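Local coordinates for protein HIAXHD3 (Humicola insolens, PDB 3ZXK) that probably cleaves alpha-L-arabinofuranosyl side chains from xylan, a family 43 glycoside hydrolase whose active site has been engineered toward added endo-xylanase activity, at residues Asp267-Gly271 / Met498-Trp502; Thr35-Ser39 / Tyr504-Arg509. All coordinates share one frame; numbering follows the deposited sequence.

Contact 1 of 2, residues Asp267-Gly271 / Met498-Trp502. With AHR (alpha-L-arabinofuranose), chain C; XYP (beta-D-xylopyranose), chain B.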
ATOM      1  N   ASP A 267      -9.175   8.022  -6.177  1.00  6.03           N
ATOM      2  CA  ASP A 267      -8.669   7.174  -7.277  1.00  6.03           C
ATOM      3  C   ASP A 267      -7.660   7.924  -8.173  1.00  5.44           C
ATOM      4  O   ASP A 267      -7.917   8.217  -9.341  1.00  5.54           O
ATOM      5  CB  ASP A 267      -9.817   6.545  -8.096  1.00  7.11           C
ATOM      6  CG  ASP A 267     -10.607   5.490  -7.305  1.00  7.92           C
ATOM      7  OD1 ASP A 267     -10.002   4.787  -6.476  1.00 10.31           O
ATOM      8  OD2 ASP A 267     -11.843   5.367  -7.516  1.00  8.76           O
ATOM      9  N   ALA A 268      -6.500   8.240  -7.609  1.00  5.29           N
ATOM     10  CA  ALA A 268      -5.517   9.089  -8.265  1.00  5.87           C
ATOM     11  C   ALA A 268      -4.578   8.305  -9.189  1.00  5.38           C
ATOM     12  O   ALA A 268      -3.360   8.506  -9.155  1.00  5.81           O
ATOM     13  CB  ALA A 268      -4.728   9.848  -7.204  1.00  6.10           C
ATOM     14  N   TYR A 269      -5.150   7.422 -10.022  1.00  5.13           N
ATOM     15  CA  TYR A 269      -4.402   6.694 -11.041  1.00  5.38           C
ATOM     16  C   TYR A 269      -3.813   7.714 -12.025  1.00  5.46           C
ATOM     17  O   TYR A 269      -4.459   8.738 -12.313  1.00  5.75           O
ATOM     18  CB  TYR A 269      -5.308   5.683 -11.724  1.00  5.49           C
ATOM     19  CG  TYR A 269      -5.716   4.611 -10.742  1.00  5.31           C
ATOM     20  CD1 TYR A 269      -4.789   3.676 -10.296  1.00  5.48           C
ATOM     21  CD2 TYR A 269      -7.000   4.571 -10.194  1.00  5.37           C
ATOM     22  CE1 TYR A 269      -5.135   2.713  -9.354  1.00  5.33           C
ATOM     23  CE2 TYR A 269      -7.346   3.605  -9.261  1.00  6.11           C
ATOM     24  CZ  TYR A 269      -6.403   2.671  -8.848  1.00  5.18           C
ATOM     25  OH  TYR A 269      -6.752   1.705  -7.909  1.00  6.41           O
ATOM     26  N   PRO A 270      -2.570   7.480 -12.512  1.00  5.30           N
ATOM     27  CA  PRO A 270      -1.795   6.234 -12.412  1.00  5.36           C
ATOM     28  C   PRO A 270      -0.953   6.053 -11.144  1.00  6.03           C
ATOM     29  O   PRO A 270      -0.272   5.047 -11.008  1.00  7.05           O
ATOM     30  CB  PRO A 270      -0.897   6.292 -13.653  1.00  5.95           C
ATOM     31  CG  PRO A 270      -0.611   7.755 -13.779  1.00  6.15           C
ATOM     32  CD  PRO A 270      -1.963   8.404 -13.491  1.00  5.74           C
ATOM     33  N   GLY A 271      -1.008   6.999 -10.220  1.00  6.13           N
ATOM     34  CA  GLY A 271      -0.256   6.879  -8.985  1.00  6.55           C
ATOM     35  C   GLY A 271      -0.808   5.883  -7.977  1.00  6.33           C
ATOM     36  O   GLY A 271      -0.052   5.343  -7.174  1.00  7.49           O
ATOM     37  N   MET A 498       1.901   5.285 -19.609  1.00  7.39           N
ATOM     38  CA  MET A 498       1.446   4.516 -18.442  1.00  7.58           C
ATOM     39  C   MET A 498      -0.048   4.294 -18.460  1.00  6.99           C
ATOM     40  O   MET A 498      -0.817   5.189 -18.853  1.00  8.16           O
ATOM     41  CB  MET A 498       1.841   5.242 -17.172  1.00  8.79           C
ATOM     42  CG  MET A 498       3.331   5.516 -17.106  1.00  9.03           C
ATOM     43  SD  MET A 498       3.712   6.969 -16.113  1.00  9.66           S
ATOM     44  CE  MET A 498       3.195   6.325 -14.527  1.00  8.42           C
ATOM     45  N   THR A 499      -0.497   3.110 -18.023  1.00  6.78           N
ATOM     46  CA  THR A 499      -1.947   2.861 -17.984  1.00  7.53           C
ATOM     47  C   THR A 499      -2.691   3.644 -16.883  1.00  7.27           C
ATOM     48  O   THR A 499      -2.151   3.843 -15.790  1.00  6.77           O
ATOM     49  CB  THR A 499      -2.275   1.359 -17.874  1.00  7.90           C
ATOM     50  OG1 THR A 499      -3.692   1.192 -18.013  1.00  9.60           O
ATOM     51  CG2 THR A 499      -1.779   0.790 -16.548  1.00  8.16           C
ATOM     52  N   ASN A 500      -3.926   4.080 -17.181  1.00  7.18           N
ATOM     53  CA  ASN A 500      -4.834   4.670 -16.167  1.00  7.91           C
ATOM     54  C   ASN A 500      -5.871   3.684 -15.637  1.00  7.49           C
ATOM     55  O   ASN A 500      -6.722   4.071 -14.831  1.00  8.88           O
ATOM     56  CB  ASN A 500      -5.575   5.894 -16.715  1.00  8.62           C
ATOM     57  CG  ASN A 500      -4.649   7.048 -16.988  1.00  9.95           C
ATOM     58  OD1 ASN A 500      -3.760   7.357 -16.175  1.00  9.86           O
ATOM     59  ND2 ASN A 500      -4.822   7.678 -18.158  1.00 10.41           N
ATOM     60  N   SER A 501      -5.795   2.421 -16.063  1.00  6.53           N
ATOM     61  CA  SER A 501      -6.743   1.415 -15.629  1.00  7.91           C
ATOM     62  C   SER A 501      -6.638   1.181 -14.122  1.00  7.39           C
ATOM     63  O   SER A 501      -5.537   1.200 -13.546  1.00  7.70           O
ATOM     64  CB  SER A 501      -6.454   0.101 -16.333  1.00  7.90           C
ATOM     65  OG  SER A 501      -7.336  -0.918 -15.877  1.00  9.93           O
ATOM     66  N   TRP A 502      -7.780   0.919 -13.513  1.00  7.75           N
ATOM     67  CA  TRP A 502      -7.862   0.603 -12.094  1.00  7.36           C
ATOM     68  C   TRP A 502      -7.819  -0.862 -11.808  1.00  6.39           C
ATOM     69  O   TRP A 502      -7.684  -1.232 -10.669  1.00  6.31           O
ATOM     70  CB  TRP A 502      -9.114   1.231 -11.486  1.00  8.24           C
ATOM     71  CG  TRP A 502     -10.411   0.763 -12.085  1.00  9.53           C
ATOM     72  CD1 TRP A 502     -11.177   1.389 -13.057  1.00 10.80           C
ATOM     73  CD2 TRP A 502     -11.159  -0.456 -11.737  1.00  9.78           C
ATOM     74  NE1 TRP A 502     -12.310   0.648 -13.346  1.00 11.83           N
ATOM     75  CE2 TRP A 502     -12.357  -0.468 -12.581  1.00 11.86           C
ATOM     76  CE3 TRP A 502     -10.960  -1.506 -10.836  1.00 11.12           C
ATOM     77  CZ2 TRP A 502     -13.310  -1.485 -12.495  1.00 13.16           C
ATOM     78  CZ3 TRP A 502     -11.908  -2.528 -10.774  1.00 12.77           C
ATOM     79  CH2 TRP A 502     -13.056  -2.517 -11.583  1.00 14.76           C
TER
HETATM   80  O5  AHR C   3     -12.635   3.348  -9.103  1.00 12.55           O
HETATM   81  C5  AHR C   3     -11.620   2.360  -8.839  1.00 13.07           C
HETATM   82  C4  AHR C   3     -11.965   1.482  -7.631  1.00 14.68           C
HETATM   83  O4  AHR C   3     -13.199   0.800  -7.843  1.00 15.54           O
HETATM   84  C3  AHR C   3     -12.211   2.192  -6.304  1.00 12.47           C
HETATM   85  O3  AHR C   3     -11.013   2.520  -5.616  1.00 12.69           O
HETATM   86  C2  AHR C   3     -13.004   1.204  -5.493  1.00 15.72           C
HETATM   87  O2  AHR C   3     -13.959   1.857  -4.634  1.00 15.79           O
HETATM   88  C1  AHR C   3     -13.731   0.414  -6.563  1.00 17.61           C
HETATM   89  O1  XYP B   1     -17.180   2.559 -12.818  1.00 41.94           O
HETATM   90  C1  XYP B   1     -16.943   1.944 -11.546  1.00 39.18           C
HETATM   91  C2  XYP B   1     -17.789   0.678 -11.360  1.00 38.73           C
HETATM   92  C3  XYP B   1     -17.528   0.104  -9.968  1.00 34.86           C
HETATM   93  C4  XYP B   1     -16.036  -0.193  -9.823  1.00 33.49           C
HETATM   94  C5  XYP B   1     -15.188   1.037 -10.182  1.00 34.93           C
HETATM   95  O2  XYP B   1     -19.184   0.953 -11.514  1.00 44.28           O
HETATM   96  O3  XYP B   1     -18.291  -1.093  -9.742  1.00 35.74           O
HETATM   97  O4  XYP B   1     -15.772  -0.650  -8.486  1.00 23.92           O
HETATM   98  O5  XYP B   1     -15.557   1.598 -11.454  1.00 38.65           O

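Contact 2 of 2, residues Thr35-Ser39 / Tyr504-Arg509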
ATOM      1  N   THR A  35      -2.453  -4.347   0.335  1.00  5.12           N
ATOM      2  CA  THR A  35      -1.266  -4.565  -0.488  1.00  4.39           C
ATOM      3  C   THR A  35      -1.338  -5.736  -1.463  1.00  4.21           C
ATOM      4  O   THR A  35      -0.350  -6.043  -2.086  1.00  3.95           O
ATOM      5  CB  THR A  35      -0.037  -4.803   0.407  1.00  4.53           C
ATOM      6  OG1 THR A  35      -0.445  -5.556   1.559  1.00  4.97           O
ATOM      7  CG2 THR A  35       0.569  -3.447   0.887  1.00  5.82           C
ATOM      8  N   PHE A  36      -2.486  -6.401  -1.586  1.00  4.24           N
ATOM      9  CA  PHE A  36      -2.619  -7.443  -2.630  1.00  3.81           C
ATOM     10  C   PHE A  36      -1.546  -8.532  -2.447  1.00  4.08           C
ATOM     11  O   PHE A  36      -1.459  -9.100  -1.349  1.00  4.25           O
ATOM     12  CB  PHE A  36      -2.733  -6.790  -4.038  1.00  4.32           C
ATOM     13  CG  PHE A  36      -3.918  -5.856  -4.111  1.00  5.41           C
ATOM     14  CD1 PHE A  36      -3.834  -4.529  -3.652  1.00  5.31           C
ATOM     15  CD2 PHE A  36      -5.168  -6.352  -4.516  1.00  5.70           C
ATOM     16  CE1 PHE A  36      -4.964  -3.708  -3.648  1.00  6.05           C
ATOM     17  CE2 PHE A  36      -6.296  -5.537  -4.510  1.00  5.96           C
ATOM     18  CZ  PHE A  36      -6.184  -4.216  -4.088  1.00  6.04           C
ATOM     19  N   ALA A  37      -0.745  -8.806  -3.466  1.00  4.07           N
ATOM     20  CA  ALA A  37       0.282  -9.848  -3.376  1.00  4.13           C
ATOM     21  C   ALA A  37       1.672  -9.299  -3.038  1.00  3.96           C
ATOM     22  O   ALA A  37       2.661 -10.026  -3.104  1.00  4.38           O
ATOM     23  CB  ALA A  37       0.318 -10.691  -4.658  1.00  5.21           C
ATOM     24  N   TYR A  38       1.755  -8.040  -2.629  1.00  3.55           N
ATOM     25  CA  TYR A  38       3.047  -7.476  -2.195  1.00  3.43           C
ATOM     26  C   TYR A  38       3.393  -7.943  -0.773  1.00  3.42           C
ATOM     27  O   TYR A  38       2.522  -8.151   0.050  1.00  4.22           O
ATOM     28  CB  TYR A  38       3.027  -5.950  -2.349  1.00  3.49           C
ATOM     29  CG  TYR A  38       2.965  -5.561  -3.840  1.00  3.72           C
ATOM     30  CD1 TYR A  38       4.111  -5.442  -4.587  1.00  4.11           C
ATOM     31  CD2 TYR A  38       1.734  -5.333  -4.494  1.00  3.96           C
ATOM     32  CE1 TYR A  38       4.067  -5.102  -5.948  1.00  4.58           C
ATOM     33  CE2 TYR A  38       1.664  -4.999  -5.839  1.00  4.40           C
ATOM     34  CZ  TYR A  38       2.843  -4.871  -6.571  1.00  4.99           C
ATOM     35  OH  TYR A  38       2.810  -4.538  -7.930  1.00  5.47           O
ATOM     36  N   SER A  39       4.655  -8.214  -0.532  1.00  3.21           N
ATOM     37  CA  SER A  39       5.078  -8.910   0.692  1.00  3.18           C
ATOM     38  C   SER A  39       6.329  -8.236   1.267  1.00  3.24           C
ATOM     39  O   SER A  39       7.353  -8.168   0.580  1.00  3.36           O
ATOM     40  CB  SER A  39       5.428 -10.357   0.328  1.00  3.70           C
ATOM     41  OG  SER A  39       5.907 -11.060   1.478  1.00  4.70           O
ATOM     42  N   TYR A 504      -5.774  -3.474 -11.908  1.00  4.80           N
ATOM     43  CA  TYR A 504      -4.684  -4.033 -11.089  1.00  4.49           C
ATOM     44  C   TYR A 504      -4.704  -3.503  -9.647  1.00  4.81           C
ATOM     45  O   TYR A 504      -4.015  -4.030  -8.785  1.00  4.91           O
ATOM     46  CB  TYR A 504      -3.357  -3.715 -11.780  1.00  4.52           C
ATOM     47  CG  TYR A 504      -2.129  -4.361 -11.180  1.00  4.57           C
ATOM     48  CD1 TYR A 504      -1.832  -5.698 -11.448  1.00  4.57           C
ATOM     49  CD2 TYR A 504      -1.250  -3.628 -10.372  1.00  4.99           C
ATOM     50  CE1 TYR A 504      -0.704  -6.310 -10.924  1.00  5.43           C
ATOM     51  CE2 TYR A 504      -0.104  -4.220  -9.847  1.00  4.76           C
ATOM     52  CZ  TYR A 504       0.171  -5.555 -10.112  1.00  4.86           C
ATOM     53  OH  TYR A 504       1.307  -6.125  -9.562  1.00  7.08           O
ATOM     54  N   PHE A 505      -5.451  -2.431  -9.443  1.00  4.69           N
ATOM     55  CA  PHE A 505      -5.671  -1.763  -8.151  1.00  5.29           C
ATOM     56  C   PHE A 505      -4.462  -1.008  -7.620  1.00  5.68           C
ATOM     57  O   PHE A 505      -4.550   0.198  -7.394  1.00  5.62           O
ATOM     58  CB  PHE A 505      -6.275  -2.702  -7.090  1.00  5.96           C
ATOM     59  CG  PHE A 505      -7.709  -3.083  -7.358  1.00  7.64           C
ATOM     60  CD1 PHE A 505      -8.742  -2.163  -7.193  1.00  8.59           C
ATOM     61  CD2 PHE A 505      -8.018  -4.367  -7.787  1.00  8.57           C
ATOM     62  CE1 PHE A 505     -10.066  -2.531  -7.441  1.00 10.40           C
ATOM     63  CE2 PHE A 505      -9.334  -4.739  -8.055  1.00 11.51           C
ATOM     64  CZ  PHE A 505     -10.359  -3.821  -7.879  1.00 12.08           C
ATOM     65  N   THR A 506      -3.345  -1.694  -7.418  1.00  6.04           N
ATOM     66  CA  THR A 506      -2.133  -1.051  -6.922  1.00  5.50           C
ATOM     67  C   THR A 506      -1.619  -0.021  -7.938  1.00  5.48           C
ATOM     68  O   THR A 506      -1.776  -0.204  -9.132  1.00  6.76           O
ATOM     69  CB  THR A 506      -1.063  -2.147  -6.719  1.00  5.69           C
ATOM     70  OG1 THR A 506      -1.584  -3.099  -5.794  1.00  7.34           O
ATOM     71  CG2 THR A 506       0.268  -1.578  -6.156  1.00  5.66           C
ATOM     72  N   GLY A 507      -1.022   1.064  -7.472  1.00  5.57           N
ATOM     73  CA  GLY A 507      -0.430   2.034  -8.381  1.00  5.57           C
ATOM     74  C   GLY A 507       0.899   1.585  -8.955  1.00  5.52           C
ATOM     75  O   GLY A 507       1.422   0.515  -8.608  1.00  6.40           O
ATOM     76  N   TYR A 508       1.424   2.393  -9.879  1.00  5.32           N
ATOM     77  CA  TYR A 508       2.757   2.156 -10.385  1.00  4.86           C
ATOM     78  C   TYR A 508       3.785   2.220  -9.281  1.00  5.13           C
ATOM     79  O   TYR A 508       3.714   3.115  -8.400  1.00  6.43           O
ATOM     80  CB  TYR A 508       3.122   3.194 -11.440  1.00  5.04           C
ATOM     81  CG  TYR A 508       2.722   2.758 -12.830  1.00  4.97           C
ATOM     82  CD1 TYR A 508       3.544   1.917 -13.583  1.00  5.33           C
ATOM     83  CD2 TYR A 508       1.506   3.150 -13.384  1.00  5.16           C
ATOM     84  CE1 TYR A 508       3.192   1.527 -14.868  1.00  4.80           C
ATOM     85  CE2 TYR A 508       1.123   2.743 -14.680  1.00  5.42           C
ATOM     86  CZ  TYR A 508       1.975   1.909 -15.415  1.00  5.32           C
ATOM     87  OH  TYR A 508       1.658   1.503 -16.682  1.00  6.84           O
ATOM     88  N   ARG A 509       4.768   1.326  -9.354  1.00  4.60           N
ATOM     89  CA  ARG A 509       5.868   1.325  -8.364  1.00  4.87           C
ATOM     90  C   ARG A 509       7.238   1.423  -9.026  1.00  4.36           C
ATOM     91  O   ARG A 509       7.382   1.151 -10.228  1.00  5.13           O
ATOM     92  CB  ARG A 509       5.815   0.048  -7.493  1.00  4.82           C
ATOM     93  CG  ARG A 509       4.602   0.045  -6.597  1.00  5.76           C
ATOM     94  CD  ARG A 509       4.666  -1.120  -5.659  1.00  6.03           C
ATOM     95  NE  ARG A 509       3.620  -0.982  -4.650  1.00  6.34           N
ATOM     96  CZ  ARG A 509       3.649  -1.577  -3.460  1.00  6.37           C
ATOM     97  NH1 ARG A 509       4.683  -2.355  -3.132  1.00  8.09           N
ATOM     98  NH2 ARG A 509       2.666  -1.396  -2.608  1.00  5.74           N
TER
HETATM   99  O   HOH W   1       2.709  -1.987  -8.886  1.00  7.60           O

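Contact 1 of 2, residues Asp267-Gly271 / Met498-Trp502
Y269 and W502 meet where the D267-G271 turn of the family 43 catalytic domain faces the M498-W502 loop of the C-terminal concanavalin A-like domain. The main link is a CH-pi contact. W502 CA sits over the Y269 ring, 4.2 Å from its centroid and 15° off the ring normal. W502 CB adds an apolar touch, 3.7 Å from Y269 CE2. S501 O lies over a ring face as well. The phenol end is tied down by a hydrogen bond from Y269 OH to F505 O.

P270 gives the second packing patch. A cis peptide bond precedes it. Its ring lies alongside N500, with P270 CD 3.4 Å from N500 OD1, and P270 CB is 3.5 Å from T499 O. N500 ND2 is hydrogen-bonded to T473 O, which helps fix the amide. M498 bends at its last torsion, bringing CE against P270 CG. An ST turn shapes this loop: S501 N donates to T499 OG1 at 3.1 Å, nearly straight at 168°.

Polar contacts to sugar come from D267. Its OD1 accepts from arabinose O3 at 2.6 Å, and its OD2 accepts from arabinose O5 at 2.7 Å. The carboxylate thus grips two hydroxyls. H248 NE2 and R273 NH1 are also hydrogen-bonded to this arabinose. W502 meets the sugars by packing. Its CG stands between the backbone N and carbonyl carbon (chi1 61°), which turns the indole off the Y269 ring and toward the glycan. One indole face carries both arabinose C5, 3.8 Å from W502 CG, and a xylose. The C-terminal domain therefore supplies part of the glycan pocket.

The first segment connects antiparallel strands 260-267 and 273-282. The second follows edge strand 490-497 and leads to strand 509-516 in the other large sheet.

Contact 2 of 2, residues Thr35-Ser39 / Tyr504-Arg509
Between T35 and Y38 the backbone makes a type II' beta turn, closed by Y38 N to T35 O at 3.0 Å, and its F36 and Y38 side chains reach the irregular Y504-R509 loop. This is a buried interface between the catalytic five-bladed beta-propeller of family 43 and the C-terminal beta-sandwich. R509 makes a cation-pi stack on Y38. Its guanidinium lies over one ring face, with CZ 4.1 Å from the ring centroid and the two planes 28° apart. The extended R509 chain runs antiparallel to the tyrosine side chain; CG and NE lie on opposite sides of the CB-CD line (chi2 -173°), carrying the guanidinium over the ring. A salt bridge from R509 NH1 to E334 fixes the charged end.

F36 packs beside F505. Their planes are within 6° of parallel, but the rings are displaced so far that little of one covers the other. The real touch is F36 CZ on F505 CB at 3.4 Å. T506 touches both aromatics of the turn: OG1 lies 3.4 Å from F36 CD1, and CG2 lies 3.7 Å from Y38 CE2.

Y38 OH accepts from Y504 OH at 2.7 Å and donates to a water. A phenylalanine here would probably leave the Y504 hydroxyl without this acceptor and the water without its donor. That water donates in turn to G507 O at 2.8 Å.

In the fold
From the N terminus, the chain reaches the turn 35-39 early in the catalytic domain. It runs through most of the propeller before arriving at 267-271, after strand 260-267. It then enters the C-terminal sandwich. Contact 1 closes first, when 498-502 returns to 267-271. A few residues later 504-509 meets 35-39, so contact 2 closes the larger loop and contains contact 1. The two do not cross. One sandwich loop, between strands 490-497 and 509-516, thus ties the sandwich to two parts of the propeller that lie far apart in sequence. The contacts also join directly: T499 N probably hydrogen-bonds Y508 OH, and P270 O packs on Y508 CD2.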